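PDB 6L85: phosphate transporter from Thermotoga maritima MSB8, which probably carries phosphate into the cell across the membrane, driven by sodium, as a bacterial relative of the human SLC20 transporters. Local coordinates for residues V23-R34 against V307-L318. Sequence-based numbering, arbitrary orientation.
Sequences VANSMATAVGAR and VMETVGEKITTL. With NA (sodium ion), chain S.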
ATOM      1  N   VAL B  23      -3.542 -18.432   8.984  1.00 34.82           N
ATOM      2  CA  VAL B  23      -4.082 -17.920   7.717  1.00 34.63           C
ATOM      3  C   VAL B  23      -5.585 -18.206   7.597  1.00 39.38           C
ATOM      4  O   VAL B  23      -6.349 -17.358   7.095  1.00 40.45           O
ATOM      5  CB  VAL B  23      -3.269 -18.456   6.513  1.00 41.00           C
ATOM      6  CG1 VAL B  23      -3.313 -19.976   6.424  1.00 39.29           C
ATOM      7  CG2 VAL B  23      -3.740 -17.791   5.205  1.00 42.49           C
ATOM      8  N   ALA B  24      -6.048 -19.336   8.147  1.00 39.52           N
ATOM      9  CA  ALA B  24      -7.486 -19.637   8.183  1.00 41.55           C
ATOM     10  C   ALA B  24      -8.311 -18.487   8.755  1.00 42.56           C
ATOM     11  O   ALA B  24      -9.407 -18.206   8.247  1.00 41.40           O
ATOM     12  CB  ALA B  24      -7.752 -20.909   8.991  1.00 43.63           C
ATOM     13  N   ASN B  25      -7.784 -17.788   9.779  1.00 34.52           N
ATOM     14  CA  ASN B  25      -8.559 -16.741  10.455  1.00 40.63           C
ATOM     15  C   ASN B  25      -8.947 -15.608   9.506  1.00 40.37           C
ATOM     16  O   ASN B  25      -9.914 -14.878   9.769  1.00 40.51           O
ATOM     17  CB  ASN B  25      -7.779 -16.120  11.629  1.00 37.28           C
ATOM     18  CG  ASN B  25      -7.358 -17.131  12.701  1.00 39.64           C
ATOM     19  OD1 ASN B  25      -7.613 -18.339  12.610  1.00 36.94           O
ATOM     20  ND2 ASN B  25      -6.683 -16.620  13.729  1.00 37.81           N
ATOM     21  N   SER B  26      -8.159 -15.375   8.462  1.00 38.69           N
ATOM     22  CA  SER B  26      -8.501 -14.325   7.515  1.00 42.02           C
ATOM     23  C   SER B  26      -9.083 -14.857   6.216  1.00 36.64           C
ATOM     24  O   SER B  26      -9.975 -14.215   5.656  1.00 37.53           O
ATOM     25  CB  SER B  26      -7.274 -13.460   7.193  1.00 39.59           C
ATOM     26  OG  SER B  26      -6.270 -14.205   6.543  1.00 38.59           O
ATOM     27  N   MET B  27      -8.632 -16.022   5.740  1.00 33.84           N
ATOM     28  CA  MET B  27      -8.998 -16.463   4.398  1.00 41.03           C
ATOM     29  C   MET B  27     -10.064 -17.561   4.346  1.00 43.31           C
ATOM     30  O   MET B  27     -10.556 -17.838   3.250  1.00 42.22           O
ATOM     31  CB  MET B  27      -7.752 -16.945   3.631  1.00 40.99           C
ATOM     32  CG  MET B  27      -6.764 -15.813   3.292  1.00 40.54           C
ATOM     33  SD  MET B  27      -7.474 -14.528   2.210  1.00 49.67           S
ATOM     34  CE  MET B  27      -6.145 -13.338   2.190  1.00 45.61           C
ATOM     35  N   ALA B  28     -10.445 -18.189   5.470  1.00 44.53           N
ATOM     36  CA  ALA B  28     -11.405 -19.287   5.392  1.00 45.45           C
ATOM     37  C   ALA B  28     -12.773 -18.815   4.907  1.00 44.87           C
ATOM     38  O   ALA B  28     -13.460 -19.561   4.217  1.00 45.76           O
ATOM     39  CB  ALA B  28     -11.533 -19.986   6.748  1.00 48.08           C
ATOM     40  N   THR B  29     -13.192 -17.598   5.254  1.00 41.62           N
ATOM     41  CA  THR B  29     -14.455 -17.085   4.728  1.00 43.81           C
ATOM     42  C   THR B  29     -14.436 -17.042   3.200  1.00 47.73           C
ATOM     43  O   THR B  29     -15.358 -17.543   2.545  1.00 45.26           O
ATOM     44  CB  THR B  29     -14.748 -15.693   5.301  1.00 43.15           C
ATOM     45  OG1 THR B  29     -13.594 -14.862   5.143  1.00 48.22           O
ATOM     46  CG2 THR B  29     -15.095 -15.773   6.802  1.00 45.22           C
ATOM     47  N   ALA B  30     -13.381 -16.454   2.617  1.00 42.63           N
ATOM     48  CA  ALA B  30     -13.287 -16.301   1.167  1.00 48.02           C
ATOM     49  C   ALA B  30     -13.105 -17.647   0.479  1.00 43.85           C
ATOM     50  O   ALA B  30     -13.662 -17.876  -0.598  1.00 43.17           O
ATOM     51  CB  ALA B  30     -12.127 -15.356   0.797  1.00 41.70           C
ATOM     52  N   VAL B  31     -12.320 -18.543   1.082  1.00 43.75           N
ATOM     53  CA  VAL B  31     -12.093 -19.853   0.484  1.00 46.11           C
ATOM     54  C   VAL B  31     -13.350 -20.713   0.568  1.00 50.58           C
ATOM     55  O   VAL B  31     -13.673 -21.447  -0.371  1.00 51.21           O
ATOM     56  CB  VAL B  31     -10.898 -20.550   1.154  1.00 44.22           C
ATOM     57  CG1 VAL B  31     -10.894 -22.017   0.767  1.00 41.87           C
ATOM     58  CG2 VAL B  31      -9.590 -19.888   0.750  1.00 46.89           C
ATOM     59  N   GLY B  32     -14.080 -20.632   1.686  1.00 46.17           N
ATOM     60  CA  GLY B  32     -15.253 -21.463   1.876  1.00 52.71           C
ATOM     61  C   GLY B  32     -16.426 -21.061   1.004  1.00 56.45           C
ATOM     62  O   GLY B  32     -17.235 -21.909   0.624  1.00 57.14           O
ATOM     63  N   ALA B  33     -16.559 -19.770   0.707  1.00 53.38           N
ATOM     64  CA  ALA B  33     -17.535 -19.313  -0.268  1.00 50.67           C
ATOM     65  C   ALA B  33     -17.061 -19.527  -1.708  1.00 51.62           C
ATOM     66  O   ALA B  33     -17.752 -19.109  -2.641  1.00 52.19           O
ATOM     67  CB  ALA B  33     -17.843 -17.832  -0.032  1.00 42.36           C
ATOM     68  N   ARG B  34     -15.892 -20.142  -1.888  1.00 47.33           N
ATOM     69  CA  ARG B  34     -15.206 -20.322  -3.174  1.00 53.82           C
ATOM     70  C   ARG B  34     -14.982 -19.001  -3.915  1.00 52.48           C
ATOM     71  O   ARG B  34     -14.818 -18.993  -5.137  1.00 53.20           O
ATOM     72  CB  ARG B  34     -15.935 -21.328  -4.088  1.00 53.25           C
ATOM     73  CG  ARG B  34     -16.557 -22.528  -3.367  1.00 65.05           C
ATOM     74  CD  ARG B  34     -15.552 -23.660  -3.131  1.00 72.57           C
ATOM     75  NE  ARG B  34     -15.903 -24.473  -1.957  1.00 80.81           N
ATOM     76  CZ  ARG B  34     -15.032 -24.943  -1.058  1.00 79.85           C
ATOM     77  NH1 ARG B  34     -13.729 -24.687  -1.167  1.00 71.45           N
ATOM     78  NH2 ARG B  34     -15.467 -25.671  -0.035  1.00 81.92           N
ATOM     79  N   VAL B 307      -4.542 -26.254   7.146  1.00 75.01           N
ATOM     80  CA  VAL B 307      -5.581 -25.937   8.132  1.00 65.13           C
ATOM     81  C   VAL B 307      -6.591 -24.919   7.596  1.00 71.26           C
ATOM     82  O   VAL B 307      -7.741 -24.852   8.086  1.00 71.06           O
ATOM     83  CB  VAL B 307      -4.878 -25.468   9.421  1.00 69.31           C
ATOM     84  CG1 VAL B 307      -3.816 -24.445   9.063  1.00 67.01           C
ATOM     85  CG2 VAL B 307      -5.863 -24.916  10.469  1.00 62.67           C
ATOM     86  N   MET B 308      -6.204 -24.143   6.572  1.00 70.52           N
ATOM     87  CA  MET B 308      -7.155 -23.237   5.932  1.00 68.51           C
ATOM     88  C   MET B 308      -8.329 -24.006   5.328  1.00 74.83           C
ATOM     89  O   MET B 308      -9.496 -23.701   5.612  1.00 71.17           O
ATOM     90  CB  MET B 308      -6.441 -22.405   4.863  1.00 62.56           C
ATOM     91  CG  MET B 308      -7.098 -21.098   4.523  1.00 52.68           C
ATOM     92  SD  MET B 308      -6.280 -20.304   3.123  1.00 75.29           S
ATOM     93  CE  MET B 308      -4.668 -21.113   3.030  1.00 57.34           C
ATOM     94  N   GLU B 309      -8.042 -24.999   4.468  1.00 79.76           N
ATOM     95  CA  GLU B 309      -9.104 -25.811   3.863  1.00 77.26           C
ATOM     96  C   GLU B 309      -9.517 -26.983   4.752  1.00 81.59           C
ATOM     97  O   GLU B 309      -9.760 -28.096   4.277  1.00 87.43           O
ATOM     98  CB  GLU B 309      -8.624 -26.310   2.501  1.00 78.67           C
ATOM     99  CG  GLU B 309      -7.272 -27.021   2.577  1.00 78.06           C
ATOM    100  CD  GLU B 309      -6.937 -27.858   1.356  1.00 80.24           C
ATOM    101  OE1 GLU B 309      -7.736 -28.756   1.012  1.00 81.60           O
ATOM    102  OE2 GLU B 309      -5.862 -27.629   0.757  1.00 77.27           O
ATOM    103  N   THR B 310      -9.616 -26.732   6.038  1.00 78.49           N
ATOM    104  CA  THR B 310     -10.219 -27.529   7.096  1.00 76.22           C
ATOM    105  C   THR B 310     -11.129 -26.669   7.956  1.00 82.13           C
ATOM    106  O   THR B 310     -12.168 -27.144   8.430  1.00 83.02           O
ATOM    107  CB  THR B 310      -9.128 -28.201   7.946  1.00 83.53           C
ATOM    108  OG1 THR B 310      -8.369 -29.089   7.113  1.00 86.53           O
ATOM    109  CG2 THR B 310      -9.734 -28.982   9.104  1.00 76.93           C
ATOM    110  N   VAL B 311     -10.761 -25.402   8.170  1.00 78.55           N
ATOM    111  CA  VAL B 311     -11.737 -24.456   8.707  1.00 75.38           C
ATOM    112  C   VAL B 311     -12.748 -24.065   7.625  1.00 76.92           C
ATOM    113  O   VAL B 311     -13.948 -23.916   7.899  1.00 69.66           O
ATOM    114  CB  VAL B 311     -11.024 -23.227   9.306  1.00 71.41           C
ATOM    115  CG1 VAL B 311     -12.042 -22.156   9.706  1.00 61.92           C
ATOM    116  CG2 VAL B 311     -10.192 -23.642  10.511  1.00 70.19           C
ATOM    117  N   GLY B 312     -12.289 -23.943   6.370  1.00 73.65           N
ATOM    118  CA  GLY B 312     -13.170 -23.479   5.307  1.00 71.45           C
ATOM    119  C   GLY B 312     -14.352 -24.399   5.045  1.00 77.81           C
ATOM    120  O   GLY B 312     -15.462 -23.932   4.770  1.00 72.71           O
ATOM    121  N   GLU B 313     -14.133 -25.719   5.119  1.00 79.57           N
ATOM    122  CA  GLU B 313     -15.228 -26.658   4.868  1.00 80.74           C
ATOM    123  C   GLU B 313     -16.386 -26.433   5.824  1.00 77.47           C
ATOM    124  O   GLU B 313     -17.553 -26.595   5.441  1.00 80.63           O
ATOM    125  CB  GLU B 313     -14.749 -28.103   4.976  1.00 83.48           C
ATOM    126  CG  GLU B 313     -14.029 -28.633   3.742  1.00 86.59           C
ATOM    127  CD  GLU B 313     -14.584 -28.075   2.435  1.00 94.93           C
ATOM    128  OE1 GLU B 313     -15.817 -28.155   2.211  1.00 96.26           O
ATOM    129  OE2 GLU B 313     -13.777 -27.555   1.631  1.00 94.47           O
ATOM    130  N   LYS B 314     -16.088 -26.030   7.058  1.00 77.30           N
ATOM    131  CA  LYS B 314     -17.104 -25.877   8.090  1.00 77.08           C
ATOM    132  C   LYS B 314     -17.969 -24.634   7.903  1.00 75.51           C
ATOM    133  O   LYS B 314     -18.984 -24.506   8.595  1.00 75.25           O
ATOM    134  CB  LYS B 314     -16.426 -25.851   9.463  1.00 76.84           C
ATOM    135  CG  LYS B 314     -16.179 -27.235  10.082  1.00 83.08           C
ATOM    136  CD  LYS B 314     -15.223 -28.096   9.249  1.00 80.36           C
ATOM    137  CE  LYS B 314     -14.788 -29.343  10.015  1.00 84.84           C
ATOM    138  NZ  LYS B 314     -13.616 -30.013   9.380  1.00 84.95           N
ATOM    139  N   ILE B 315     -17.608 -23.720   6.996  1.00 75.91           N
ATOM    140  CA  ILE B 315     -18.358 -22.473   6.844  1.00 74.05           C
ATOM    141  C   ILE B 315     -18.788 -22.237   5.400  1.00 69.20           C
ATOM    142  O   ILE B 315     -19.125 -21.107   5.030  1.00 69.02           O
ATOM    143  CB  ILE B 315     -17.552 -21.264   7.365  1.00 68.92           C
ATOM    144  CG1 ILE B 315     -16.257 -21.081   6.561  1.00 66.18           C
ATOM    145  CG2 ILE B 315     -17.260 -21.419   8.855  1.00 69.95           C
ATOM    146  CD1 ILE B 315     -15.462 -19.865   6.957  1.00 59.13           C
ATOM    147  N   THR B 316     -18.793 -23.286   4.572  1.00 71.14           N
ATOM    148  CA  THR B 316     -19.273 -23.108   3.201  1.00 72.03           C
ATOM    149  C   THR B 316     -20.759 -22.781   3.143  1.00 72.82           C
ATOM    150  O   THR B 316     -21.253 -22.413   2.072  1.00 75.31           O
ATOM    151  CB  THR B 316     -19.003 -24.349   2.343  1.00 72.59           C
ATOM    152  OG1 THR B 316     -19.889 -25.407   2.731  1.00 76.76           O
ATOM    153  CG2 THR B 316     -17.552 -24.799   2.466  1.00 72.15           C
ATOM    154  N   THR B 317     -21.475 -22.910   4.255  1.00 69.16           N
ATOM    155  CA  THR B 317     -22.857 -22.474   4.353  1.00 73.85           C
ATOM    156  C   THR B 317     -22.980 -21.060   4.913  1.00 71.91           C
ATOM    157  O   THR B 317     -24.103 -20.584   5.129  1.00 74.48           O
ATOM    158  CB  THR B 317     -23.667 -23.458   5.217  1.00 77.81           C
ATOM    159  OG1 THR B 317     -23.111 -23.525   6.542  1.00 80.72           O
ATOM    160  CG2 THR B 317     -23.643 -24.850   4.594  1.00 73.05           C
ATOM    161  N   LEU B 318     -21.859 -20.385   5.163  1.00 63.16           N
ATOM    162  CA  LEU B 318     -21.887 -18.990   5.590  1.00 61.60           C
ATOM    163  C   LEU B 318     -22.163 -18.097   4.379  1.00 54.92           C
ATOM    164  O   LEU B 318     -21.414 -18.128   3.399  1.00 57.94           O
ATOM    165  CB  LEU B 318     -20.560 -18.622   6.250  1.00 61.41           C
ATOM    166  CG  LEU B 318     -20.517 -17.302   7.015  1.00 59.10           C
ATOM    167  CD1 LEU B 318     -21.461 -17.377   8.218  1.00 52.74           C
ATOM    168  CD2 LEU B 318     -19.082 -16.988   7.448  1.00 55.90           C
TER
HETATM  169 NA    NA S 504     -13.603 -12.982   3.302  1.00 51.35          NA
HETATM  170  O   HOH W   1     -17.734 -18.670   4.015  1.00 50.07           O
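M308 reaches as a knob into a hole formed by V23, A24, M27 and V31. CG stands anti to the backbone N (chi1 -156°), which runs the chain past A24. SD then lies 3.7 Å from M27 CB, and CE turns to V23, 3.8 Å from CG1. V31 crosses M308 at about a right angle, its CG2 facing SD. An alanine at M308 would probably open a gap among V23, A24, M27 and V31 and leave M27 and V31 without their sulfur contact. A41 of helix 38-56 also touches M308. Further along, A28 CB meets V311 CG1 at 3.7 Å, and I315 CD1 ends 3.4 Å from A28 O. This is helix-helix packing on small residues: the axes of 23-32 and 307-311 come within 8.6 Å, and the G32 and G312 CA atoms lie 4.5 Å apart. G32 CA packs on G312 O. T29, on helix 2-32, binds a sodium ion through OG1, with Q243, S247 and D327. A water lies within hydrogen-bonding distance of both T29 O and I315 O. At the exposed end, R34 NH2 donates to E313 OE2 (3.0 Å, 154°) in a salt bridge. The guanidinium and carboxylate planes are nearly parallel, 7° apart, and OE2 is met on its syn side, somewhat out of the carboxylate plane.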